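Local coordinates for protein protease VII (Escherichia coli, PDB 1I78) that cleaves polypeptides as an omptin-family protease embedded in the outer membrane as a beta barrel, at residues Ser186-Glu190 / Asp191-Gly195. The protein carries 3 engineered substitutions. Sequence-based numbering, arbitrary orientation.
Sequences SYRYE and DFELG
Arg188 is stretched out from end to end, its CG opposite the backbone N (chi1 179°), and extends on the Ser186/Glu193 face to lie beneath the chain reversal, alongside Asp191, whose CG stands beside its own backbone N. Arg188 NH2 meets Asp191 OD1 at 3.2 Å in a salt bridge, the oxygen lying in the guanidinium plane and offering its anti lone pair, while the two flat groups are turned 50° apart. A second bond runs from NE of Arg188 to Glu190 O at 3.1 Å, tilted out of the guanidinium plane, so two donors of one arginine grip the turn. A long, many-donor side chain suits this place, and Tyr240 of the neighbouring strand adds a cation-pi contact.

Glu193 pairs with Arg188 on the same face without touching its charge: OE2 approaches Arg188 CB at 3.7 Å, whereas OE1 of this buried residue is satisfied by Lys246 and Tyr240. Next in line, small Ser186 faces Gly195, where the missing side chain lets the CA atoms of Ser186 and Gly195 come within 3.8 Å. The other face bears Tyr187, Tyr189, Phe192 and Leu194, bulky residues on the barrel surface.

Two hydrogen-bonded pairs knit the backbones: Tyr187 N reaches Leu194 O at 2.9 Å and Leu194 N returns to Tyr187 O at 3.2 Å, while Tyr189 N reaches Phe192 O at 3.0 Å. The return bond from Phe192 N to Tyr189 O closes the reversal, its donor above the carbonyl plane. Glu190 takes a positive phi (66°) at the first corner, as this turn class demands; glycine is more usual there than glutamate. Together these features define a tight two-residue beta hairpin with a type II' turn, joining strands 169-189 and 192-213 at one end of the antiparallel omptin barrel.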
# COMPACT_ATOMS: atom_id res chain seq x y z
N SER A 186 -18.10 12.11 -11.74
CA SER A 186 -19.29 12.01 -10.90
C SER A 186 -20.51 12.65 -11.54
O SER A 186 -20.42 13.71 -12.15
CB SER A 186 -19.01 12.67 -9.54
OG SER A 186 -18.52 14.00 -9.70
N TYR A 187 -21.66 12.00 -11.39
CA TYR A 187 -22.90 12.50 -11.95
C TYR A 187 -23.81 12.91 -10.80
O TYR A 187 -23.79 12.30 -9.73
CB TYR A 187 -23.58 11.41 -12.78
CG TYR A 187 -24.70 11.92 -13.64
CD1 TYR A 187 -24.43 12.62 -14.82
CD2 TYR A 187 -26.03 11.71 -13.28
CE1 TYR A 187 -25.47 13.08 -15.63
CE2 TYR A 187 -27.07 12.17 -14.08
CZ TYR A 187 -26.79 12.85 -15.25
OH TYR A 187 -27.83 13.30 -16.04
N ARG A 188 -24.63 13.92 -11.03
CA ARG A 188 -25.51 14.41 -9.99
C ARG A 188 -26.97 14.55 -10.39
O ARG A 188 -27.30 15.23 -11.36
CB ARG A 188 -24.99 15.76 -9.49
CG ARG A 188 -25.84 16.39 -8.40
CD ARG A 188 -25.29 17.75 -7.98
NE ARG A 188 -26.05 18.30 -6.86
CZ ARG A 188 -25.72 19.40 -6.19
NH1 ARG A 188 -24.64 20.10 -6.52
NH2 ARG A 188 -26.48 19.80 -5.18
N TYR A 189 -27.84 13.88 -9.64
CA TYR A 189 -29.28 13.98 -9.88
C TYR A 189 -29.91 14.57 -8.63
O TYR A 189 -29.88 13.97 -7.55
CB TYR A 189 -29.88 12.60 -10.17
CG TYR A 189 -31.37 12.68 -10.42
CD1 TYR A 189 -31.88 13.45 -11.48
CD2 TYR A 189 -32.28 12.03 -9.58
CE1 TYR A 189 -33.25 13.58 -11.69
CE2 TYR A 189 -33.66 12.15 -9.78
CZ TYR A 189 -34.13 12.93 -10.84
OH TYR A 189 -35.49 13.07 -11.03
N GLU A 190 -30.48 15.77 -8.77
CA GLU A 190 -31.09 16.47 -7.65
C GLU A 190 -29.97 16.82 -6.67
O GLU A 190 -29.07 17.59 -7.02
CB GLU A 190 -32.15 15.59 -6.97
CG GLU A 190 -33.15 14.96 -7.92
CD GLU A 190 -34.52 15.63 -7.88
OE1 GLU A 190 -35.05 15.84 -6.77
OE2 GLU A 190 -35.07 15.92 -8.96
N ASP A 191 -30.00 16.27 -5.46
CA ASP A 191 -28.95 16.55 -4.48
C ASP A 191 -28.14 15.31 -4.18
O ASP A 191 -27.35 15.29 -3.24
CB ASP A 191 -29.54 17.09 -3.17
CG ASP A 191 -30.08 18.50 -3.31
OD1 ASP A 191 -29.33 19.38 -3.80
OD2 ASP A 191 -31.25 18.73 -2.91
N PHE A 192 -28.34 14.27 -4.99
CA PHE A 192 -27.63 13.01 -4.81
C PHE A 192 -26.48 12.91 -5.83
O PHE A 192 -26.63 13.29 -7.00
CB PHE A 192 -28.59 11.83 -4.97
CG PHE A 192 -28.01 10.52 -4.57
CD1 PHE A 192 -27.55 10.31 -3.28
CD2 PHE A 192 -27.88 9.49 -5.50
CE1 PHE A 192 -26.97 9.09 -2.91
CE2 PHE A 192 -27.31 8.28 -5.14
CZ PHE A 192 -26.85 8.07 -3.84
N GLU A 193 -25.34 12.38 -5.39
CA GLU A 193 -24.19 12.27 -6.28
C GLU A 193 -23.41 10.95 -6.16
O GLU A 193 -23.09 10.50 -5.06
CB GLU A 193 -23.24 13.44 -6.01
CG GLU A 193 -22.17 13.65 -7.06
CD GLU A 193 -21.49 15.01 -6.92
OE1 GLU A 193 -20.77 15.23 -5.92
OE2 GLU A 193 -21.69 15.87 -7.81
N LEU A 194 -23.13 10.36 -7.31
CA LEU A 194 -22.37 9.11 -7.40
C LEU A 194 -21.11 9.42 -8.21
O LEU A 194 -21.18 10.07 -9.25
CB LEU A 194 -23.19 8.03 -8.12
CG LEU A 194 -24.45 7.48 -7.45
CD1 LEU A 194 -25.14 6.51 -8.39
CD2 LEU A 194 -24.10 6.78 -6.15
N GLY A 195 -19.96 8.95 -7.73
CA GLY A 195 -18.72 9.19 -8.44
C GLY A 195 -17.74 8.03 -8.43
O GLY A 195 -17.94 7.01 -7.76